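Local coordinates for redox-sensing transcriptional repressor Rex (Thermus thermophilus, PDB 2DT5), which probably represses transcription in response to the cellular NADH/NAD(+) redox state, binding DNA through a winged-helix domain and the dinucleotide through a Rossmann domain, at residues S9-I17 with A38-L49; V161-F171 with V178-F189. The protein carries 1 engineered substitution. All coordinates share one frame; numbering follows the deposited sequence.

Interaction 1 lies in the N-terminal winged-helix domain and interaction 2 in the Rossmann domain, on opposite sides of the chain's centre; their centres are about 26 Å apart. Their nearest atoms come within about 7 Å without touching, so neither contact bears on the other directly. Interaction 1 packs two helices of the N-terminal DNA-binding domain, away from the NAD pocket. Interaction 2 pairs the last two parallel strands and runs on into that pocket, where F171, V187 and F189 meet the nicotinamide amide. Both also touch the second subunit: R195 of that subunit pairs with E185 of interaction 2 and makes a weak hydrogen bond to S9 in the segment of interaction 1.

Interaction 1 (S9-I17 with A38-L49); sequences SRLITYLRI and AQVTAFQVRKDL. With SO4 (sulfate ion), chain J.
R10, Y14 and D48 meet where helices 9-17 and 42-49 run nearly perpendicular, their axes 11.1 Å apart at closest and crossing at -104°. R10 grips D48 side-on in a two-nitrogen salt bridge: NE reaches OD2 at 2.6 Å on its syn lone pair, and NH2 reaches OD1 at 2.9 Å in an almost straight bond. Guanidinium and carboxylate are nearly coplanar, 23° apart, and a bend at chi3 (-63°) swings the R10 tip round to lie this way. From the anti side, tilted out of the carboxylate plane, Y14 OH donates to the same OD2 at 2.9 Å. The amide carbon CD of Q44 lies over one face of the R10 guanidinium.

The tyrosine ring is bordered by carbon. V40 CG2 and A38 CB come at its edge, the latter 3.8 Å from CE2, while V45 CG2 and L49 CD2 approach obliquely. A38 CB also touches T13 CG2 and I17 CD1, and its 3.3 Å approach to I17 CD1 is tighter than usual van der Waals contact. Helix 64-75 adds L71 against Y14 and L67 against L49. Away from the interface, R46 NE holds a sulfate, probably from the crystallisation liquor, which S31, Y55, G59 and G61 also bind.

With an alanine in place of D48, the R10 guanidinium would probably be left without its counter-charge and the Y14 hydroxyl without its acceptor. With three donor bonds on one buried carboxylate, the charge of D48 is likely to be well stabilised, tying these two helices of the N-terminal DNA-binding domain together by a polar clasp beside an apolar core.

Interaction 2 (V161-F171 with V178-F189); sequences VAAGIKGILNF and VPKEVAVENVDF. With NAD (nicotinamide-adenine-dinucleotide), chain L.
F171 and V187 lie side by side pointing the same way, and V187 sets CG2 over the centre of the phenylalanine ring in a CH-pi contact, 3.7 Å from the centroid. The same methyl meets L169 CG at 3.6 Å, so it serves both L169, on the neighbouring strand, and F171, just past that strand's end. With CG1 anti to the backbone N (chi1 -180°), V187 turns its other methyl over one face of F189, toward the rim. F171 then presents its edge to the face of F189 in an offset edge-to-face pair, centroids 5.7 Å apart and planes at 62°.

The F171 and F189 side chains border the nicotinamide end of NAD. The carboxamide N7N donates to F171 O and V187 O, both at 3.0 Å, so the amide bridges the ends of the two segments; F189 N meets O7N, whose position is less sure. A water lies within hydrogen-bonding distance of N170 O and V187 O.

Behind the pocket, strands 167-170 and 183-186 pair in parallel register, G167 beside A183 through N170 beside N186. Five backbone bonds alternate across them, from A183 N to K166 O at one end to V187 N to N170 O, 2.8 Å, at the other. At the far end, V161 CG1 reaches P179 CG at 3.8 Å, while the I165 and V182 side chains cross at about a right angle, CG2 of I165 meeting CG1 of V182.

Strand 183-186 is the outermost at this side of the chain's Rossmann sheet, and E185 forms a salt bridge with R195 of the second subunit. Strand 167-170 bonds on its other side to strand 143-146; I168 rests on helix 150-163, and F171 packs against L91 and L95 of helix 90-96.

Interaction 1 (S9-I17 with A38-L49)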
loop_
_atom_site.group_PDB
_atom_site.type_symbol
_atom_site.label_atom_id
_atom_site.label_comp_id
_atom_site.label_asym_id
_atom_site.label_seq_id
_atom_site.Cartn_x
_atom_site.Cartn_y
_atom_site.Cartn_z
ATOM N N SER B 9 -10.419 -1.065 5.327
ATOM C CA SER B 9 -9.698 -0.182 4.398
ATOM C C SER B 9 -10.638 0.959 3.994
ATOM O O SER B 9 -10.224 2.111 3.888
ATOM C CB SER B 9 -9.240 -0.963 3.153
ATOM O OG SER B 9 -8.249 -1.928 3.495
ATOM N N ARG B 10 -11.911 0.645 3.775
ATOM C CA ARG B 10 -12.861 1.698 3.425
ATOM C C ARG B 10 -12.982 2.730 4.560
ATOM O O ARG B 10 -12.990 3.938 4.316
ATOM C CB ARG B 10 -14.230 1.104 3.119
ATOM C CG ARG B 10 -14.288 0.383 1.778
ATOM C CD ARG B 10 -15.731 0.338 1.254
ATOM N NE ARG B 10 -16.629 -0.423 2.120
ATOM C CZ ARG B 10 -16.600 -1.747 2.240
ATOM N NH1 ARG B 10 -15.713 -2.461 1.546
ATOM N NH2 ARG B 10 -17.468 -2.357 3.037
ATOM N N LEU B 11 -13.056 2.256 5.799
ATOM C CA LEU B 11 -13.160 3.176 6.924
ATOM C C LEU B 11 -11.933 4.090 6.964
ATOM O O LEU B 11 -12.048 5.303 7.199
ATOM C CB LEU B 11 -13.289 2.411 8.248
ATOM C CG LEU B 11 -14.555 1.559 8.426
ATOM C CD1 LEU B 11 -14.584 0.993 9.844
ATOM C CD2 LEU B 11 -15.794 2.410 8.184
ATOM N N ILE B 12 -10.762 3.500 6.730
ATOM C CA ILE B 12 -9.511 4.247 6.711
ATOM C C ILE B 12 -9.582 5.288 5.588
ATOM O O ILE B 12 -9.156 6.429 5.759
ATOM C CB ILE B 12 -8.301 3.289 6.517
ATOM C CG1 ILE B 12 -8.189 2.371 7.747
ATOM C CG2 ILE B 12 -6.987 4.097 6.321
ATOM C CD1 ILE B 12 -7.281 1.138 7.574
ATOM N N THR B 13 -10.151 4.909 4.452
ATOM C CA THR B 13 -10.285 5.865 3.349
ATOM C C THR B 13 -11.176 7.047 3.750
ATOM O O THR B 13 -10.831 8.211 3.504
ATOM C CB THR B 13 -10.905 5.205 2.121
ATOM O OG1 THR B 13 -10.039 4.167 1.646
ATOM C CG2 THR B 13 -11.125 6.232 1.030
ATOM N N TYR B 14 -12.318 6.741 4.370
ATOM C CA TYR B 14 -13.262 7.768 4.797
ATOM C C TYR B 14 -12.583 8.730 5.759
ATOM O O TYR B 14 -12.841 9.943 5.742
ATOM C CB TYR B 14 -14.464 7.127 5.509
ATOM C CG TYR B 14 -15.235 6.108 4.692
ATOM C CD1 TYR B 14 -15.913 5.062 5.321
ATOM C CD2 TYR B 14 -15.320 6.206 3.304
ATOM C CE1 TYR B 14 -16.659 4.131 4.597
ATOM C CE2 TYR B 14 -16.072 5.276 2.560
ATOM C CZ TYR B 14 -16.736 4.237 3.221
ATOM O OH TYR B 14 -17.447 3.290 2.529
ATOM N N LEU B 15 -11.714 8.186 6.603
ATOM C CA LEU B 15 -11.016 9.005 7.576
ATOM C C LEU B 15 -10.045 9.972 6.893
ATOM O O LEU B 15 -9.953 11.144 7.291
ATOM C CB LEU B 15 -10.284 8.125 8.582
ATOM C CG LEU B 15 -9.514 8.896 9.651
ATOM C CD1 LEU B 15 -10.480 9.776 10.439
ATOM C CD2 LEU B 15 -8.781 7.923 10.582
ATOM N N ARG B 16 -9.326 9.496 5.875
ATOM C CA ARG B 16 -8.385 10.364 5.136
ATOM C C ARG B 16 -9.191 11.505 4.527
ATOM O O ARG B 16 -8.840 12.666 4.679
ATOM C CB ARG B 16 -7.665 9.605 3.996
ATOM C CG ARG B 16 -6.781 8.457 4.461
ATOM C CD ARG B 16 -6.102 8.816 5.772
ATOM N NE ARG B 16 -5.348 7.698 6.327
ATOM C CZ ARG B 16 -4.926 7.634 7.586
ATOM N NH1 ARG B 16 -5.189 8.624 8.436
ATOM N NH2 ARG B 16 -4.225 6.585 7.988
ATOM N N ILE B 17 -10.272 11.141 3.845
ATOM C CA ILE B 17 -11.165 12.104 3.213
ATOM C C ILE B 17 -11.664 13.136 4.226
ATOM O O ILE B 17 -11.620 14.339 3.971
ATOM C CB ILE B 17 -12.362 11.390 2.613
ATOM C CG1 ILE B 17 -11.898 10.511 1.447
ATOM C CG2 ILE B 17 -13.414 12.396 2.177
ATOM C CD1 ILE B 17 -12.973 9.601 0.915
ATOM N N ALA B 38 -14.472 8.761 -2.048
ATOM C CA ALA B 38 -13.846 7.467 -1.775
ATOM C C ALA B 38 -14.112 6.482 -2.902
ATOM O O ALA B 38 -13.707 5.325 -2.832
ATOM C CB ALA B 38 -14.377 6.901 -0.455
ATOM N N GLN B 39 -14.815 6.942 -3.929
ATOM C CA GLN B 39 -15.154 6.111 -5.073
ATOM C C GLN B 39 -15.986 4.886 -4.697
ATOM O O GLN B 39 -15.745 3.776 -5.178
ATOM C CB GLN B 39 -13.886 5.674 -5.817
ATOM C CG GLN B 39 -12.952 6.832 -6.162
ATOM C CD GLN B 39 -11.911 6.471 -7.218
ATOM O OE1 GLN B 39 -10.826 7.058 -7.260
ATOM N NE2 GLN B 39 -12.243 5.515 -8.085
ATOM N N VAL B 40 -16.972 5.094 -3.834
ATOM C CA VAL B 40 -17.866 4.018 -3.430
ATOM C C VAL B 40 -19.276 4.615 -3.429
ATOM O O VAL B 40 -19.441 5.799 -3.150
ATOM C CB VAL B 40 -17.512 3.477 -2.006
ATOM C CG1 VAL B 40 -15.999 3.276 -1.869
ATOM C CG2 VAL B 40 -18.002 4.424 -0.950
ATOM N N THR B 41 -20.283 3.802 -3.735
ATOM C CA THR B 41 -21.658 4.279 -3.779
ATOM C C THR B 41 -22.108 4.845 -2.430
ATOM O O THR B 41 -21.685 4.379 -1.369
ATOM C CB THR B 41 -22.641 3.149 -4.200
ATOM O OG1 THR B 41 -22.758 2.188 -3.146
ATOM C CG2 THR B 41 -22.136 2.428 -5.453
ATOM N N ALA B 42 -22.960 5.864 -2.481
ATOM C CA ALA B 42 -23.494 6.477 -1.273
ATOM C C ALA B 42 -24.065 5.367 -0.386
ATOM O O ALA B 42 -23.975 5.415 0.836
ATOM C CB ALA B 42 -24.590 7.470 -1.648
ATOM N N PHE B 43 -24.651 4.367 -1.033
ATOM C CA PHE B 43 -25.239 3.219 -0.356
ATOM C C PHE B 43 -24.205 2.464 0.485
ATOM O O PHE B 43 -24.470 2.111 1.641
ATOM C CB PHE B 43 -25.837 2.264 -1.392
ATOM C CG PHE B 43 -26.314 0.962 -0.813
ATOM C CD1 PHE B 43 -27.396 0.927 0.062
ATOM C CD2 PHE B 43 -25.678 -0.233 -1.141
ATOM C CE1 PHE B 43 -27.843 -0.282 0.604
ATOM C CE2 PHE B 43 -26.113 -1.445 -0.608
ATOM C CZ PHE B 43 -27.202 -1.467 0.270
ATOM N N GLN B 44 -23.034 2.215 -0.099
ATOM C CA GLN B 44 -21.985 1.492 0.606
ATOM C C GLN B 44 -21.554 2.302 1.806
ATOM O O GLN B 44 -21.362 1.751 2.882
ATOM C CB GLN B 44 -20.795 1.228 -0.310
ATOM C CG GLN B 44 -19.786 0.218 0.238
ATOM C CD GLN B 44 -20.440 -1.069 0.722
ATOM O OE1 GLN B 44 -20.791 -1.198 1.898
ATOM N NE2 GLN B 44 -20.613 -2.025 -0.183
ATOM N N VAL B 45 -21.420 3.612 1.634
ATOM C CA VAL B 45 -21.025 4.460 2.752
ATOM C C VAL B 45 -22.027 4.354 3.922
ATOM O O VAL B 45 -21.618 4.176 5.078
ATOM C CB VAL B 45 -20.873 5.945 2.319
ATOM C CG1 VAL B 45 -20.532 6.809 3.526
ATOM C CG2 VAL B 45 -19.754 6.072 1.271
ATOM N N ARG B 46 -23.324 4.450 3.622
ATOM C CA ARG B 46 -24.354 4.353 4.653
ATOM C C ARG B 46 -24.346 2.979 5.311
ATOM O O ARG B 46 -24.452 2.874 6.527
ATOM C CB ARG B 46 -25.755 4.600 4.084
ATOM C CG ARG B 46 -26.000 6.003 3.621
ATOM C CD ARG B 46 -27.481 6.265 3.417
ATOM N NE ARG B 46 -27.668 7.279 2.389
ATOM C CZ ARG B 46 -27.790 6.994 1.103
ATOM N NH1 ARG B 46 -27.757 5.729 0.701
ATOM N NH2 ARG B 46 -27.928 7.971 0.218
ATOM N N LYS B 47 -24.244 1.929 4.504
ATOM C CA LYS B 47 -24.221 0.579 5.048
ATOM C C LYS B 47 -23.022 0.432 6.003
ATOM O O LYS B 47 -23.160 -0.092 7.111
ATOM C CB LYS B 47 -24.142 -0.444 3.908
ATOM C CG LYS B 47 -23.932 -1.882 4.376
ATOM C CD LYS B 47 -23.898 -2.857 3.204
ATOM C CE LYS B 47 -23.673 -4.295 3.675
ATOM N NZ LYS B 47 -23.877 -5.298 2.583
ATOM N N ASP B 48 -21.857 0.923 5.593
ATOM C CA ASP B 48 -20.661 0.829 6.431
ATOM C C ASP B 48 -20.770 1.608 7.738
ATOM O O ASP B 48 -20.501 1.070 8.825
ATOM C CB ASP B 48 -19.420 1.345 5.697
ATOM C CG ASP B 48 -18.902 0.383 4.650
ATOM O OD1 ASP B 48 -19.330 -0.794 4.630
ATOM O OD2 ASP B 48 -18.041 0.822 3.844
ATOM N N LEU B 49 -21.151 2.875 7.636
ATOM C CA LEU B 49 -21.243 3.714 8.827
ATOM C C LEU B 49 -22.411 3.345 9.750
ATOM O O LEU B 49 -22.373 3.627 10.948
ATOM C CB LEU B 49 -21.287 5.188 8.419
ATOM C CG LEU B 49 -20.039 5.601 7.621
ATOM C CD1 LEU B 49 -20.102 7.077 7.291
ATOM C CD2 LEU B 49 -18.771 5.293 8.426
HETATM S S SO4 J . -27.109 10.666 4.204
HETATM O O1 SO4 J . -26.835 9.217 4.273
HETATM O O2 SO4 J . -27.817 11.072 5.426
HETATM O O3 SO4 J . -25.850 11.439 4.119
HETATM O O4 SO4 J . -27.929 10.937 3.010
#

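Interaction 2 (V161-F171 with V178-F189)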
loop_
_atom_site.group_PDB
_atom_site.type_symbol
_atom_site.label_atom_id
_atom_site.label_comp_id
_atom_site.label_asym_id
_atom_site.label_seq_id
_atom_site.Cartn_x
_atom_site.Cartn_y
_atom_site.Cartn_z
ATOM N N VAL B 161 6.170 -13.760 18.520
ATOM C CA VAL B 161 4.996 -14.400 19.099
ATOM C C VAL B 161 5.338 -14.817 20.527
ATOM O O VAL B 161 4.615 -14.504 21.472
ATOM C CB VAL B 161 4.590 -15.645 18.298
ATOM C CG1 VAL B 161 3.471 -16.391 19.022
ATOM C CG2 VAL B 161 4.145 -15.233 16.901
ATOM N N ALA B 162 6.465 -15.501 20.681
ATOM C CA ALA B 162 6.893 -15.965 21.994
ATOM C C ALA B 162 7.007 -14.834 23.007
ATOM O O ALA B 162 6.619 -14.994 24.168
ATOM C CB ALA B 162 8.230 -16.690 21.876
ATOM N N ALA B 163 7.536 -13.692 22.575
ATOM C CA ALA B 163 7.706 -12.558 23.482
ATOM C C ALA B 163 6.387 -11.871 23.832
ATOM O O ALA B 163 6.333 -11.054 24.750
ATOM C CB ALA B 163 8.684 -11.551 22.872
ATOM N N GLY B 164 5.329 -12.190 23.097
ATOM C CA GLY B 164 4.044 -11.581 23.385
ATOM C C GLY B 164 3.503 -10.528 22.424
ATOM O O GLY B 164 2.586 -9.782 22.792
ATOM N N ILE B 165 4.031 -10.457 21.203
ATOM C CA ILE B 165 3.547 -9.468 20.237
ATOM C C ILE B 165 2.059 -9.718 19.958
ATOM O O ILE B 165 1.586 -10.852 20.072
ATOM C CB ILE B 165 4.330 -9.550 18.899
ATOM C CG1 ILE B 165 4.284 -8.200 18.165
ATOM C CG2 ILE B 165 3.733 -10.633 18.014
ATOM C CD1 ILE B 165 4.994 -7.079 18.897
ATOM N N LYS B 166 1.322 -8.665 19.598
ATOM C CA LYS B 166 -0.101 -8.804 19.308
ATOM C C LYS B 166 -0.360 -8.698 17.814
ATOM O O LYS B 166 -1.329 -9.253 17.296
ATOM C CB LYS B 166 -0.919 -7.743 20.060
ATOM C CG LYS B 166 -0.936 -7.939 21.571
ATOM C CD LYS B 166 -1.775 -6.886 22.262
ATOM C CE LYS B 166 -1.777 -7.084 23.784
ATOM N NZ LYS B 166 -2.460 -5.947 24.495
ATOM N N GLY B 167 0.515 -7.978 17.123
ATOM C CA GLY B 167 0.373 -7.828 15.689
ATOM C C GLY B 167 1.721 -7.608 15.025
ATOM O O GLY B 167 2.661 -7.097 15.637
ATOM N N ILE B 168 1.823 -8.008 13.765
ATOM C CA ILE B 168 3.061 -7.824 13.017
ATOM C C ILE B 168 2.768 -7.204 11.656
ATOM O O ILE B 168 1.973 -7.730 10.877
ATOM C CB ILE B 168 3.808 -9.163 12.753
ATOM C CG1 ILE B 168 4.153 -9.869 14.070
ATOM C CG2 ILE B 168 5.068 -8.906 11.946
ATOM C CD1 ILE B 168 4.824 -11.212 13.886
ATOM N N LEU B 169 3.422 -6.092 11.387
ATOM C CA LEU B 169 3.353 -5.443 10.097
ATOM C C LEU B 169 4.575 -6.022 9.389
ATOM O O LEU B 169 5.714 -5.613 9.630
ATOM C CB LEU B 169 3.433 -3.924 10.185
ATOM C CG LEU B 169 3.136 -3.120 8.918
ATOM C CD1 LEU B 169 1.691 -3.345 8.497
ATOM C CD2 LEU B 169 3.416 -1.633 9.134
ATOM N N ASN B 170 4.331 -6.993 8.516
ATOM C CA ASN B 170 5.369 -7.753 7.830
ATOM C C ASN B 170 5.821 -7.170 6.507
ATOM O O ASN B 170 5.045 -7.126 5.552
ATOM C CB ASN B 170 4.857 -9.174 7.588
ATOM C CG ASN B 170 5.834 -10.010 6.800
ATOM O OD1 ASN B 170 5.447 -10.782 5.912
ATOM N ND2 ASN B 170 7.111 -9.866 7.122
ATOM N N PHE B 171 7.063 -6.699 6.435
ATOM C CA PHE B 171 7.576 -6.165 5.173
ATOM C C PHE B 171 8.309 -7.231 4.359
ATOM O O PHE B 171 8.480 -7.079 3.148
ATOM C CB PHE B 171 8.525 -4.990 5.413
ATOM C CG PHE B 171 7.857 -3.775 6.013
ATOM C CD1 PHE B 171 7.485 -3.760 7.355
ATOM C CD2 PHE B 171 7.581 -2.663 5.221
ATOM C CE1 PHE B 171 6.845 -2.652 7.912
ATOM C CE2 PHE B 171 6.937 -1.537 5.761
ATOM C CZ PHE B 171 6.570 -1.531 7.105
ATOM N N VAL B 178 1.776 -17.818 12.039
ATOM C CA VAL B 178 1.595 -17.329 13.398
ATOM C C VAL B 178 0.218 -17.764 13.906
ATOM O O VAL B 178 -0.697 -17.974 13.116
ATOM C CB VAL B 178 1.682 -15.762 13.453
ATOM C CG1 VAL B 178 2.969 -15.262 12.772
ATOM C CG2 VAL B 178 0.454 -15.145 12.787
ATOM N N PRO B 179 0.064 -17.928 15.228
ATOM C CA PRO B 179 -1.241 -18.334 15.760
ATOM C C PRO B 179 -2.317 -17.298 15.435
ATOM O O PRO B 179 -2.038 -16.097 15.360
ATOM C CB PRO B 179 -0.979 -18.472 17.263
ATOM C CG PRO B 179 0.230 -17.592 17.509
ATOM C CD PRO B 179 1.074 -17.873 16.299
ATOM N N LYS B 180 -3.545 -17.760 15.238
ATOM C CA LYS B 180 -4.632 -16.864 14.896
ATOM C C LYS B 180 -4.810 -15.711 15.882
ATOM O O LYS B 180 -5.457 -14.717 15.574
ATOM C CB LYS B 180 -5.932 -17.657 14.746
ATOM C CG LYS B 180 -6.227 -18.629 15.877
ATOM C CD LYS B 180 -7.501 -19.436 15.592
ATOM C CE LYS B 180 -7.778 -20.473 16.682
ATOM N NZ LYS B 180 -6.725 -21.534 16.749
ATOM N N GLU B 181 -4.209 -15.837 17.058
ATOM C CA GLU B 181 -4.306 -14.808 18.083
ATOM C C GLU B 181 -3.486 -13.561 17.735
ATOM O O GLU B 181 -3.721 -12.491 18.279
ATOM C CB GLU B 181 -3.815 -15.350 19.431
ATOM C CG GLU B 181 -4.627 -16.509 20.009
ATOM C CD GLU B 181 -4.671 -17.717 19.092
ATOM O OE1 GLU B 181 -3.589 -18.184 18.674
ATOM O OE2 GLU B 181 -5.789 -18.196 18.797
ATOM N N VAL B 182 -2.521 -13.716 16.837
ATOM C CA VAL B 182 -1.644 -12.616 16.433
ATOM C C VAL B 182 -2.011 -12.123 15.041
ATOM O O VAL B 182 -1.930 -12.878 14.075
ATOM C CB VAL B 182 -0.175 -13.082 16.424
ATOM C CG1 VAL B 182 0.727 -11.996 15.870
ATOM C CG2 VAL B 182 0.238 -13.469 17.834
ATOM N N ALA B 183 -2.414 -10.860 14.940
ATOM C CA ALA B 183 -2.780 -10.294 13.644
ATOM C C ALA B 183 -1.540 -10.056 12.782
ATOM O O ALA B 183 -0.449 -9.785 13.297
ATOM C CB ALA B 183 -3.545 -8.984 13.843
ATOM N N VAL B 184 -1.705 -10.175 11.471
ATOM C CA VAL B 184 -0.600 -9.966 10.546
ATOM C C VAL B 184 -1.080 -9.238 9.294
ATOM O O VAL B 184 -2.134 -9.557 8.739
ATOM C CB VAL B 184 0.059 -11.314 10.106
ATOM C CG1 VAL B 184 1.244 -11.044 9.182
ATOM C CG2 VAL B 184 0.537 -12.089 11.323
ATOM N N GLU B 185 -0.293 -8.251 8.876
ATOM C CA GLU B 185 -0.559 -7.457 7.675
ATOM C C GLU B 185 0.760 -7.381 6.939
ATOM O O GLU B 185 1.778 -7.002 7.526
ATOM C CB GLU B 185 -1.007 -6.038 8.032
ATOM C CG GLU B 185 -2.421 -5.959 8.578
ATOM C CD GLU B 185 -3.472 -6.084 7.473
ATOM O OE1 GLU B 185 -4.529 -6.712 7.718
ATOM O OE2 GLU B 185 -3.237 -5.538 6.369
ATOM N N ASN B 186 0.742 -7.768 5.670
ATOM C CA ASN B 186 1.934 -7.736 4.836
ATOM C C ASN B 186 1.959 -6.450 4.027
ATOM O O ASN B 186 0.935 -6.014 3.491
ATOM C CB ASN B 186 1.940 -8.935 3.898
ATOM C CG ASN B 186 1.850 -10.238 4.650
ATOM O OD1 ASN B 186 2.671 -10.514 5.510
ATOM N ND2 ASN B 186 0.836 -11.033 4.346
ATOM N N VAL B 187 3.127 -5.833 3.949
ATOM C CA VAL B 187 3.254 -4.591 3.202
ATOM C C VAL B 187 3.814 -4.893 1.827
ATOM O O VAL B 187 4.627 -5.800 1.662
ATOM C CB VAL B 187 4.241 -3.603 3.893
ATOM C CG1 VAL B 187 4.341 -2.304 3.069
ATOM C CG2 VAL B 187 3.797 -3.329 5.337
ATOM N N ASP B 188 3.361 -4.145 0.833
ATOM C CA ASP B 188 3.900 -4.302 -0.514
ATOM C C ASP B 188 4.032 -2.894 -1.056
ATOM O O ASP B 188 3.072 -2.325 -1.539
ATOM C CB ASP B 188 2.965 -5.136 -1.392
ATOM C CG ASP B 188 3.393 -5.145 -2.840
ATOM O OD1 ASP B 188 4.613 -5.075 -3.108
ATOM O OD2 ASP B 188 2.506 -5.229 -3.712
ATOM N N PHE B 189 5.225 -2.326 -0.918
ATOM C CA PHE B 189 5.508 -0.967 -1.359
ATOM C C PHE B 189 5.451 -0.812 -2.863
ATOM O O PHE B 189 5.462 0.300 -3.366
ATOM C CB PHE B 189 6.895 -0.529 -0.859
ATOM C CG PHE B 189 6.891 0.025 0.535
ATOM C CD1 PHE B 189 8.045 0.031 1.293
ATOM C CD2 PHE B 189 5.730 0.563 1.081
ATOM C CE1 PHE B 189 8.053 0.566 2.583
ATOM C CE2 PHE B 189 5.726 1.099 2.362
ATOM C CZ PHE B 189 6.891 1.101 3.117
HETATM P PA NAD L . 19.160 -5.414 5.135
HETATM O O1A NAD L . 19.731 -4.057 4.875
HETATM O O2A NAD L . 19.944 -6.632 4.752
HETATM O O5B NAD L . 18.815 -5.424 6.656
HETATM C C5B NAD L . 18.249 -6.577 7.328
HETATM C C4B NAD L . 18.601 -6.426 8.787
HETATM O O4B NAD L . 17.982 -7.593 9.423
HETATM C C3B NAD L . 20.128 -6.564 9.165
HETATM O O3B NAD L . 20.542 -5.391 9.932
HETATM C C2B NAD L . 20.231 -7.851 9.980
HETATM O O2B NAD L . 21.221 -7.924 10.933
HETATM C C1B NAD L . 18.804 -7.923 10.515
HETATM N N9A NAD L . 18.395 -9.246 10.908
HETATM C C8A NAD L . 18.549 -10.517 10.336
HETATM N N7A NAD L . 17.991 -11.477 11.053
HETATM C C5A NAD L . 17.441 -10.899 12.140
HETATM C C6A NAD L . 16.691 -11.425 13.290
HETATM N N6A NAD L . 16.421 -12.704 13.435
HETATM N N1A NAD L . 16.286 -10.461 14.217
HETATM C C2A NAD L . 16.530 -9.136 14.131
HETATM N N3A NAD L . 17.242 -8.589 13.054
HETATM C C4A NAD L . 17.682 -9.506 12.086
HETATM O O3 NAD L . 17.736 -5.531 4.408
HETATM P PN NAD L . 16.711 -4.382 3.819
HETATM O O1N NAD L . 17.134 -4.010 2.457
HETATM O O2N NAD L . 16.624 -3.331 4.876
HETATM O O5D NAD L . 15.357 -5.256 3.693
HETATM C C5D NAD L . 14.694 -5.763 4.890
HETATM C C4D NAD L . 13.484 -6.523 4.494
HETATM O O4D NAD L . 12.541 -5.596 3.771
HETATM C C3D NAD L . 13.743 -7.697 3.458
HETATM O O3D NAD L . 12.899 -8.827 3.767
HETATM C C2D NAD L . 13.325 -7.064 2.144
HETATM O O2D NAD L . 13.078 -7.967 1.119
HETATM C C1D NAD L . 12.065 -6.248 2.605
HETATM N N1N NAD L . 11.616 -5.321 1.533
HETATM C C2N NAD L . 10.214 -5.079 1.501
HETATM C C3N NAD L . 9.675 -4.049 0.867
HETATM C C7N NAD L . 8.186 -3.887 0.839
HETATM O O7N NAD L . 7.702 -3.061 0.034
HETATM N N7N NAD L . 7.431 -4.664 1.636
HETATM C C4N NAD L . 10.545 -3.027 0.141
HETATM C C5N NAD L . 11.872 -2.920 0.869
HETATM C C6N NAD L . 12.465 -4.154 1.229
HETATM O O HOH W 1 5.190 -8.321 2.996
HETATM O O HOH W 2 6.868 -8.015 0.524
#